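Local coordinates for protein ATP phosphoribosyltransferase regulatory subunit (Bacillus halodurans, PDB 3OD1) that is probably required, together with HisG, for the first step of histidine biosynthesis and may let histidine feed back on ATP phosphoribosyltransferase activity, at residues Glu11-Thr19 with Lys122-Gly130; His336-Arg347 with Ser380-Gly391. All coordinates share one frame; numbering follows the deposited sequence.

Interaction 1. Residues Glu11-Thr19 with Lys122-Gly130; sequences EKPFGMRDT and KPAEFEQLG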
loop_
_atom_site.group_PDB
_atom_site.type_symbol
_atom_site.label_atom_id
_atom_site.label_comp_id
_atom_site.label_asym_id
_atom_site.label_seq_id
_atom_site.Cartn_x
_atom_site.Cartn_y
_atom_site.Cartn_z
ATOM N N GLU B 11 1.870 22.277 5.291
ATOM C CA GLU B 11 1.875 22.168 3.829
ATOM C C GLU B 11 2.316 20.785 3.343
ATOM O O GLU B 11 3.268 20.214 3.872
ATOM C CB GLU B 11 2.736 23.273 3.211
ATOM C CG GLU B 11 2.315 24.673 3.658
ATOM C CD GLU B 11 2.903 25.789 2.807
ATOM O OE1 GLU B 11 2.227 26.215 1.847
ATOM O OE2 GLU B 11 4.029 26.257 3.105
ATOM N N LYS B 12 1.593 20.238 2.361
ATOM C CA LYS B 12 1.965 18.978 1.710
ATOM C C LYS B 12 2.468 19.321 0.316
ATOM O O LYS B 12 1.978 20.270 -0.297
ATOM C CB LYS B 12 0.753 18.041 1.558
ATOM C CG LYS B 12 0.198 17.472 2.872
ATOM C CD LYS B 12 -0.870 16.394 2.631
ATOM C CE LYS B 12 -2.203 16.972 2.132
ATOM N NZ LYS B 12 -2.763 17.996 3.064
ATOM N N PRO B 13 3.432 18.541 -0.200
ATOM C CA PRO B 13 3.845 18.717 -1.597
ATOM C C PRO B 13 2.642 18.708 -2.544
ATOM O O PRO B 13 1.670 17.966 -2.343
ATOM C CB PRO B 13 4.727 17.493 -1.861
ATOM C CG PRO B 13 5.264 17.107 -0.517
ATOM C CD PRO B 13 4.172 17.455 0.478
ATOM N N PHE B 14 2.724 19.527 -3.589
ATOM C CA PHE B 14 1.615 19.711 -4.522
ATOM C C PHE B 14 1.108 18.386 -5.093
ATOM O O PHE B 14 1.899 17.530 -5.514
ATOM C CB PHE B 14 2.038 20.654 -5.650
ATOM C CG PHE B 14 0.901 21.127 -6.499
ATOM C CD1 PHE B 14 0.095 22.177 -6.079
ATOM C CD2 PHE B 14 0.633 20.522 -7.712
ATOM C CE1 PHE B 14 -0.965 22.615 -6.855
ATOM C CE2 PHE B 14 -0.426 20.957 -8.498
ATOM C CZ PHE B 14 -1.226 22.005 -8.065
ATOM N N GLY B 15 -0.214 18.216 -5.092
ATOM C CA GLY B 15 -0.830 17.017 -5.627
ATOM C C GLY B 15 -0.887 15.823 -4.680
ATOM O O GLY B 15 -1.383 14.757 -5.075
HETATM N N MSE B 16 -0.377 15.984 -3.453
HETATM C CA MSE B 16 -0.422 14.911 -2.450
HETATM C C MSE B 16 -1.678 15.071 -1.599
HETATM O O MSE B 16 -2.173 16.194 -1.428
HETATM C CB MSE B 16 0.804 14.955 -1.522
HETATM C CG MSE B 16 2.137 14.696 -2.185
HETATM SE SE MSE B 16 2.294 12.907 -2.980
HETATM C CE MSE B 16 2.169 13.493 -4.822
ATOM N N ARG B 17 -2.176 13.958 -1.052
ATOM C CA ARG B 17 -3.415 13.954 -0.281
ATOM C C ARG B 17 -3.338 12.969 0.868
ATOM O O ARG B 17 -2.804 11.869 0.713
ATOM C CB ARG B 17 -4.604 13.539 -1.163
ATOM C CG ARG B 17 -4.863 14.420 -2.399
ATOM C CD ARG B 17 -5.898 13.762 -3.329
ATOM N NE ARG B 17 -5.438 12.445 -3.791
ATOM C CZ ARG B 17 -6.191 11.537 -4.414
ATOM N NH1 ARG B 17 -5.657 10.377 -4.782
ATOM N NH2 ARG B 17 -7.473 11.775 -4.671
ATOM N N ASP B 18 -3.896 13.349 2.013
ATOM C CA ASP B 18 -4.029 12.429 3.138
ATOM C C ASP B 18 -5.267 11.573 2.921
ATOM O O ASP B 18 -6.147 11.952 2.154
ATOM C CB ASP B 18 -4.156 13.192 4.450
ATOM C CG ASP B 18 -2.840 13.766 4.925
ATOM O OD1 ASP B 18 -1.796 13.112 4.715
ATOM O OD2 ASP B 18 -2.849 14.871 5.515
ATOM N N THR B 19 -5.331 10.421 3.584
ATOM C CA THR B 19 -6.536 9.586 3.574
ATOM C C THR B 19 -7.064 9.440 4.996
ATOM O O THR B 19 -6.494 8.713 5.813
ATOM C CB THR B 19 -6.274 8.175 2.985
ATOM O OG1 THR B 19 -5.649 8.286 1.700
ATOM C CG2 THR B 19 -7.576 7.380 2.845
ATOM N N LYS B 122 -5.540 17.991 -10.053
ATOM C CA LYS B 122 -5.421 16.537 -10.131
ATOM C C LYS B 122 -4.348 15.987 -9.189
ATOM O O LYS B 122 -3.292 16.597 -9.012
ATOM C CB LYS B 122 -5.148 16.091 -11.572
ATOM C CG LYS B 122 -6.399 15.944 -12.428
ATOM C CD LYS B 122 -6.048 15.809 -13.906
ATOM C CE LYS B 122 -7.296 15.576 -14.752
ATOM N NZ LYS B 122 -7.046 15.794 -16.207
ATOM N N PRO B 123 -4.628 14.830 -8.573
ATOM C CA PRO B 123 -3.691 14.165 -7.662
ATOM C C PRO B 123 -2.499 13.573 -8.411
ATOM O O PRO B 123 -2.655 13.020 -9.500
ATOM C CB PRO B 123 -4.540 13.049 -7.048
ATOM C CG PRO B 123 -5.591 12.777 -8.063
ATOM C CD PRO B 123 -5.910 14.110 -8.666
ATOM N N ALA B 124 -1.313 13.708 -7.833
ATOM C CA ALA B 124 -0.110 13.151 -8.430
ATOM C C ALA B 124 0.176 11.748 -7.875
ATOM O O ALA B 124 1.187 11.132 -8.208
ATOM C CB ALA B 124 1.055 14.063 -8.173
ATOM N N GLU B 125 -0.706 11.266 -7.005
ATOM C CA GLU B 125 -0.570 9.937 -6.412
ATOM C C GLU B 125 -1.959 9.365 -6.196
ATOM O O GLU B 125 -2.791 10.006 -5.564
ATOM C CB GLU B 125 0.159 9.993 -5.047
ATOM C CG GLU B 125 0.191 8.624 -4.385
ATOM C CD GLU B 125 0.906 8.597 -3.024
ATOM O OE1 GLU B 125 1.222 9.670 -2.470
ATOM O OE2 GLU B 125 1.149 7.489 -2.511
ATOM N N PHE B 126 -2.223 8.167 -6.708
ATOM C CA PHE B 126 -3.553 7.571 -6.536
ATOM C C PHE B 126 -3.485 6.058 -6.642
ATOM O O PHE B 126 -2.596 5.516 -7.280
ATOM C CB PHE B 126 -4.563 8.145 -7.554
ATOM C CG PHE B 126 -4.181 7.913 -8.983
ATOM C CD1 PHE B 126 -4.399 6.683 -9.581
ATOM C CD2 PHE B 126 -3.600 8.921 -9.731
ATOM C CE1 PHE B 126 -4.044 6.464 -10.915
ATOM C CE2 PHE B 126 -3.244 8.714 -11.055
ATOM C CZ PHE B 126 -3.465 7.484 -11.649
ATOM N N GLU B 127 -4.424 5.385 -5.998
ATOM C CA GLU B 127 -4.392 3.925 -5.908
ATOM C C GLU B 127 -5.068 3.270 -7.119
ATOM O O GLU B 127 -6.135 3.688 -7.562
ATOM C CB GLU B 127 -5.059 3.457 -4.601
ATOM C CG GLU B 127 -4.839 2.000 -4.282
ATOM C CD GLU B 127 -5.239 1.639 -2.861
ATOM O OE1 GLU B 127 -6.022 2.398 -2.245
ATOM O OE2 GLU B 127 -4.774 0.584 -2.368
ATOM N N GLN B 128 -4.412 2.258 -7.670
ATOM C CA GLN B 128 -4.957 1.552 -8.813
ATOM C C GLN B 128 -4.898 0.063 -8.547
ATOM O O GLN B 128 -3.946 -0.440 -7.932
ATOM C CB GLN B 128 -4.165 1.902 -10.065
ATOM C CG GLN B 128 -4.732 1.321 -11.338
ATOM C CD GLN B 128 -3.974 1.822 -12.552
ATOM O OE1 GLN B 128 -3.901 3.029 -12.795
ATOM N NE2 GLN B 128 -3.376 0.895 -13.303
ATOM N N LEU B 129 -5.918 -0.641 -9.013
ATOM C CA LEU B 129 -5.992 -2.077 -8.814
ATOM C C LEU B 129 -6.324 -2.744 -10.157
ATOM O O LEU B 129 -7.088 -2.207 -10.959
ATOM C CB LEU B 129 -7.033 -2.358 -7.720
ATOM C CG LEU B 129 -7.607 -3.720 -7.364
ATOM C CD1 LEU B 129 -8.329 -3.592 -6.018
ATOM C CD2 LEU B 129 -8.585 -4.183 -8.440
ATOM N N GLY B 130 -5.720 -3.891 -10.433
ATOM C CA GLY B 130 -5.959 -4.539 -11.709
ATOM C C GLY B 130 -5.218 -5.848 -11.852
ATOM O O GLY B 130 -4.667 -6.369 -10.873
HETATM O O HOH W 1 -2.701 12.603 -4.289
HETATM O O HOH W 2 -0.986 11.495 -2.031
#

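Interaction 2. Residues His336-Arg347 with Ser380-Gly391; sequences HEQTCILFSNER and SSNYQDVIYCIG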
loop_
_atom_site.group_PDB
_atom_site.type_symbol
_atom_site.label_atom_id
_atom_site.label_comp_id
_atom_site.label_asym_id
_atom_site.label_seq_id
_atom_site.Cartn_x
_atom_site.Cartn_y
_atom_site.Cartn_z
ATOM N N HIS B 336 -18.020 6.050 15.053
ATOM C CA HIS B 336 -17.155 5.148 15.802
ATOM C C HIS B 336 -17.935 3.924 16.257
ATOM O O HIS B 336 -18.523 3.922 17.338
ATOM C CB HIS B 336 -16.538 5.857 17.010
ATOM C CG HIS B 336 -15.906 7.173 16.682
ATOM N ND1 HIS B 336 -15.448 8.041 17.650
ATOM C CD2 HIS B 336 -15.661 7.774 15.492
ATOM C CE1 HIS B 336 -14.946 9.118 17.072
ATOM N NE2 HIS B 336 -15.064 8.981 15.762
ATOM N N GLU B 337 -17.943 2.896 15.411
ATOM C CA GLU B 337 -18.586 1.621 15.715
ATOM C C GLU B 337 -18.103 1.081 17.047
ATOM O O GLU B 337 -18.839 0.404 17.766
ATOM C CB GLU B 337 -18.281 0.595 14.616
ATOM C CG GLU B 337 -18.638 -0.858 14.976
ATOM C CD GLU B 337 -17.537 -1.595 15.750
ATOM O OE1 GLU B 337 -16.694 -2.261 15.106
ATOM O OE2 GLU B 337 -17.521 -1.530 17.000
ATOM N N GLN B 338 -16.854 1.390 17.364
ATOM C CA GLN B 338 -16.171 0.843 18.530
ATOM C C GLN B 338 -16.925 1.024 19.853
ATOM O O GLN B 338 -17.713 1.962 20.018
ATOM C CB GLN B 338 -14.765 1.442 18.620
ATOM C CG GLN B 338 -13.853 1.040 17.457
ATOM C CD GLN B 338 -13.509 2.200 16.536
ATOM O OE1 GLN B 338 -14.168 3.239 16.546
ATOM N NE2 GLN B 338 -12.467 2.025 15.734
ATOM N N THR B 339 -16.691 0.096 20.777
ATOM C CA THR B 339 -17.116 0.238 22.165
ATOM C C THR B 339 -15.958 0.827 22.981
ATOM O O THR B 339 -14.786 0.585 22.668
ATOM C CB THR B 339 -17.500 -1.115 22.764
ATOM O OG1 THR B 339 -18.643 -1.636 22.079
ATOM C CG2 THR B 339 -17.833 -0.970 24.214
ATOM N N CYS B 340 -16.282 1.602 24.015
ATOM C CA CYS B 340 -15.263 2.232 24.846
ATOM C C CYS B 340 -15.472 1.895 26.325
ATOM O O CYS B 340 -16.527 2.161 26.883
ATOM C CB CYS B 340 -15.273 3.750 24.655
ATOM S SG CYS B 340 -14.089 4.639 25.696
ATOM N N ILE B 341 -14.466 1.286 26.942
ATOM C CA ILE B 341 -14.494 1.011 28.372
ATOM C C ILE B 341 -13.601 2.035 29.056
ATOM O O ILE B 341 -12.406 2.099 28.782
ATOM C CB ILE B 341 -13.986 -0.416 28.692
ATOM C CG1 ILE B 341 -14.908 -1.469 28.066
ATOM C CG2 ILE B 341 -13.876 -0.623 30.203
ATOM C CD1 ILE B 341 -14.304 -2.867 28.014
ATOM N N LEU B 342 -14.195 2.863 29.900
ATOM C CA LEU B 342 -13.442 3.858 30.663
ATOM C C LEU B 342 -13.147 3.280 32.035
ATOM O O LEU B 342 -14.056 2.830 32.731
ATOM C CB LEU B 342 -14.255 5.147 30.818
ATOM C CG LEU B 342 -14.579 5.888 29.520
ATOM C CD1 LEU B 342 -15.723 6.871 29.731
ATOM C CD2 LEU B 342 -13.331 6.595 28.974
ATOM N N PHE B 343 -11.884 3.276 32.431
ATOM C CA PHE B 343 -11.563 2.697 33.726
ATOM C C PHE B 343 -10.762 3.625 34.614
ATOM O O PHE B 343 -10.151 4.573 34.141
ATOM C CB PHE B 343 -10.848 1.347 33.576
ATOM C CG PHE B 343 -9.469 1.439 32.977
ATOM C CD1 PHE B 343 -8.345 1.459 33.787
ATOM C CD2 PHE B 343 -9.294 1.475 31.606
ATOM C CE1 PHE B 343 -7.075 1.531 33.236
ATOM C CE2 PHE B 343 -8.021 1.554 31.048
ATOM C CZ PHE B 343 -6.916 1.578 31.865
ATOM N N SER B 344 -10.800 3.356 35.915
ATOM C CA SER B 344 -9.870 3.981 36.850
ATOM C C SER B 344 -8.943 2.912 37.419
ATOM O O SER B 344 -9.108 1.719 37.148
ATOM C CB SER B 344 -10.603 4.711 37.971
ATOM O OG SER B 344 -11.358 3.812 38.764
ATOM N N ASN B 345 -7.976 3.351 38.213
ATOM C CA ASN B 345 -6.889 2.492 38.656
ATOM C C ASN B 345 -7.368 1.198 39.290
ATOM O O ASN B 345 -6.923 0.113 38.916
ATOM C CB ASN B 345 -5.997 3.250 39.636
ATOM C CG ASN B 345 -4.590 2.712 39.673
ATOM O OD1 ASN B 345 -4.055 2.272 38.653
ATOM N ND2 ASN B 345 -3.974 2.747 40.850
ATOM N N GLU B 346 -8.294 1.321 40.233
ATOM C CA GLU B 346 -8.717 0.193 41.057
ATOM C C GLU B 346 -9.439 -0.904 40.290
ATOM O O GLU B 346 -9.420 -2.058 40.705
ATOM C CB GLU B 346 -9.576 0.672 42.229
ATOM C CG GLU B 346 -8.817 1.533 43.214
ATOM C CD GLU B 346 -9.713 2.115 44.289
ATOM O OE1 GLU B 346 -9.248 3.008 45.031
ATOM O OE2 GLU B 346 -10.882 1.684 44.388
ATOM N N ARG B 347 -10.072 -0.556 39.175
ATOM C CA ARG B 347 -10.767 -1.564 38.376
ATOM C C ARG B 347 -10.082 -1.852 37.032
ATOM O O ARG B 347 -10.719 -2.333 36.097
ATOM C CB ARG B 347 -12.233 -1.171 38.161
ATOM C CG ARG B 347 -13.020 -1.051 39.450
ATOM C CD ARG B 347 -14.402 -0.479 39.210
ATOM N NE ARG B 347 -15.301 -1.437 38.573
ATOM C CZ ARG B 347 -16.593 -1.205 38.344
ATOM N NH1 ARG B 347 -17.134 -0.048 38.703
ATOM N NH2 ARG B 347 -17.345 -2.129 37.762
ATOM N N SER B 380 -17.187 9.933 25.429
ATOM C CA SER B 380 -18.241 8.967 25.692
ATOM C C SER B 380 -19.435 9.192 24.766
ATOM O O SER B 380 -20.210 8.275 24.512
ATOM C CB SER B 380 -18.688 9.036 27.154
ATOM O OG SER B 380 -19.536 10.147 27.367
ATOM N N SER B 381 -19.577 10.419 24.273
ATOM C CA SER B 381 -20.636 10.741 23.325
ATOM C C SER B 381 -20.348 10.154 21.953
ATOM O O SER B 381 -21.272 9.787 21.229
ATOM C CB SER B 381 -20.813 12.253 23.191
ATOM O OG SER B 381 -21.526 12.785 24.292
ATOM N N ASN B 382 -19.068 10.070 21.601
ATOM C CA ASN B 382 -18.675 9.710 20.237
ATOM C C ASN B 382 -18.395 8.233 19.998
ATOM O O ASN B 382 -17.968 7.849 18.915
ATOM C CB ASN B 382 -17.486 10.553 19.773
ATOM C CG ASN B 382 -17.884 11.982 19.463
ATOM O OD1 ASN B 382 -18.156 12.322 18.312
ATOM N ND2 ASN B 382 -17.946 12.824 20.491
ATOM N N TYR B 383 -18.634 7.404 21.005
ATOM C CA TYR B 383 -18.548 5.964 20.820
ATOM C C TYR B 383 -19.932 5.353 20.947
ATOM O O TYR B 383 -20.723 5.774 21.785
ATOM C CB TYR B 383 -17.554 5.327 21.802
ATOM C CG TYR B 383 -16.113 5.596 21.426
ATOM C CD1 TYR B 383 -15.441 4.761 20.545
ATOM C CD2 TYR B 383 -15.429 6.697 21.935
ATOM C CE1 TYR B 383 -14.123 5.010 20.178
ATOM C CE2 TYR B 383 -14.108 6.948 21.575
ATOM C CZ TYR B 383 -13.465 6.104 20.704
ATOM O OH TYR B 383 -12.157 6.355 20.342
ATOM N N GLN B 384 -20.218 4.375 20.093
ATOM C CA GLN B 384 -21.526 3.727 20.047
ATOM C C GLN B 384 -21.998 3.301 21.428
ATOM O O GLN B 384 -23.146 3.521 21.802
ATOM C CB GLN B 384 -21.486 2.508 19.124
ATOM C CG GLN B 384 -21.644 2.841 17.656
ATOM C CD GLN B 384 -23.025 3.379 17.327
ATOM O OE1 GLN B 384 -23.984 3.171 18.077
ATOM N NE2 GLN B 384 -23.135 4.071 16.198
ATOM N N ASP B 385 -21.101 2.676 22.178
ATOM C CA ASP B 385 -21.428 2.195 23.510
ATOM C C ASP B 385 -20.288 2.533 24.464
ATOM O O ASP B 385 -19.127 2.574 24.056
ATOM C CB ASP B 385 -21.668 0.689 23.484
ATOM C CG ASP B 385 -22.280 0.181 24.764
ATOM O OD1 ASP B 385 -22.972 0.972 25.441
ATOM O OD2 ASP B 385 -22.074 -1.008 25.088
ATOM N N VAL B 386 -20.625 2.780 25.726
ATOM C CA VAL B 386 -19.645 3.183 26.729
ATOM C C VAL B 386 -19.891 2.417 28.026
ATOM O O VAL B 386 -21.003 2.411 28.552
ATOM C CB VAL B 386 -19.726 4.701 27.016
ATOM C CG1 VAL B 386 -18.663 5.127 28.044
ATOM C CG2 VAL B 386 -19.584 5.491 25.731
ATOM N N ILE B 387 -18.851 1.763 28.528
ATOM C CA ILE B 387 -18.919 1.040 29.793
ATOM C C ILE B 387 -18.000 1.730 30.802
ATOM O O ILE B 387 -16.863 2.065 30.480
ATOM C CB ILE B 387 -18.485 -0.441 29.611
ATOM C CG1 ILE B 387 -19.474 -1.186 28.711
ATOM C CG2 ILE B 387 -18.357 -1.148 30.941
ATOM C CD1 ILE B 387 -18.937 -1.498 27.355
ATOM N N TYR B 388 -18.497 1.960 32.011
ATOM C CA TYR B 388 -17.687 2.564 33.073
ATOM C C TYR B 388 -17.230 1.522 34.095
ATOM O O TYR B 388 -18.048 0.881 34.738
ATOM C CB TYR B 388 -18.474 3.664 33.790
ATOM C CG TYR B 388 -18.782 4.875 32.937
ATOM C CD1 TYR B 388 -17.962 5.995 32.972
ATOM C CD2 TYR B 388 -19.895 4.902 32.106
ATOM C CE1 TYR B 388 -18.241 7.109 32.198
ATOM C CE2 TYR B 388 -20.182 6.013 31.329
ATOM C CZ TYR B 388 -19.349 7.113 31.377
ATOM O OH TYR B 388 -19.620 8.226 30.609
ATOM N N CYS B 389 -15.925 1.328 34.218
ATOM C CA CYS B 389 -15.374 0.530 35.311
ATOM C C CYS B 389 -14.644 1.492 36.226
ATOM O O CYS B 389 -13.420 1.488 36.306
ATOM C CB CYS B 389 -14.399 -0.535 34.797
ATOM S SG CYS B 389 -15.125 -1.689 33.661
ATOM N N ILE B 390 -15.419 2.332 36.898
ATOM C CA ILE B 390 -14.890 3.375 37.753
ATOM C C ILE B 390 -15.343 3.072 39.173
ATOM O O ILE B 390 -16.485 2.660 39.393
ATOM C CB ILE B 390 -15.439 4.748 37.312
ATOM C CG1 ILE B 390 -15.097 5.017 35.838
ATOM C CG2 ILE B 390 -14.918 5.864 38.215
ATOM C CD1 ILE B 390 -13.621 5.299 35.569
ATOM N N GLY B 391 -14.448 3.263 40.136
ATOM C CA GLY B 391 -14.772 3.002 41.526
ATOM C C GLY B 391 -13.935 1.866 42.074
ATOM O O GLY B 391 -12.860 1.582 41.543
#

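Interaction 1. Residues Glu11-Thr19 with Lys122-Gly130
R17 lies over P123 and bonds the backbone at the start of strand 125-134. From CB the chain runs to a CG anti to the carbonyl carbon (chi1 -59°), and a bend at chi3 turns the guanidinium across the proline. R17 CD comes first, 4.0 Å from P123 CB. R17 NE is nearer, 3.4 Å from P123 CB, and also gives its proton to water 1. CZ follows, with P123 CB centred over one face of the flat group. R17 NH1 ends on the backbone and donates to E125 O at 3.0 Å. The bond lies in the plane of that carbonyl but is bent, with 141° at the hydrogen. NH2 stays alongside P123 CB and CG.

Water 1 also lies within hydrogen-bonding distance of G15 O and E125 O, so it bridges the two backbones beside the arginine. G15 O also takes a bond from A124 N, 3.0 Å long and fairly straight (164° at the hydrogen). P13-M16 form a type II turn, with G15 at a positive phi. This turn leads toward helix 21-40 in the class II aminoacyl-tRNA synthetase-like part of the chain. Selenomethionine M16 bends back at chi2 and chi3. M16 CE lies 3.6 Å from A124 CB, and M16 SE 3.4 Å from E125 OE1. Water 2 links R17 N to E125 OE1. E125 OE2 bonds T50 OG1 of the second subunit, while M16 packs on P49 of that subunit.

Interaction 2. Residues His336-Arg347 with Ser380-Gly391
C340 lies over one face of the Y383 ring, a CH-pi contact, with C340 CB 4.2 Å from the Y383 centroid. C340 SG is above the same face, farther off. H336 comes to the opposite face, edge toward the ring, with the two planes at 60°. Q338 O lies at the ring's edge.

Beyond the ring, L342 CD1 touches both V386 CG1 and Y388 CE1, 3.5 Å from the latter. On the opposite face of the sheet, T339 CG2 presses tightly on I387 CD1 (3.4 Å), and I341 CG2 touches C389 SG.

Parallel strands 339-343 and 385-389 set these positions. C340 N bonds D385 O, and I387 N bonds C340 O at 2.9 Å. L342 N and C389 N continue the ladder to I387 O and L342 O, each at 2.8 Å. Past the strand end, R347 lays its guanidinium over C389 CA; the bend at chi3 (73°) helps bring R347 NH1 to I390 O, 2.9 Å away. The donor stands above the carbonyl plane. E350 pairs with R347 NH2.

The pair belongs to the HisZ C-terminal domain, related to class II synthetase anticodon-binding domains. Strand 339-343 is central in a three-stranded parallel sheet, with 365-369 on its other edge. Beta-alpha-beta crossovers link the strands: helix 376-381 packs on the C340 and L342 face, helix 348-359 on the I341 and F343 face.

From the N terminus, the chain forms interaction 1 first. Residues 11-19 precede helix 21-40, and the chain returns to them at 122-130 after about a hundred residues. This closes a long loop and ties the N-terminal approach to the large mixed sheet. Interaction 2 comes later and closes a shorter loop: 336-347 pairs with 380-391 after 32 residues, which include helix 348-359 and strand 365-369. The two loops follow in series and neither nest nor cross. Interaction 1 belongs to the synthetase-like part of the chain and interaction 2 to the HisZ C-terminal domain. Their centres are about 36 Å apart, and both touch the second subunit.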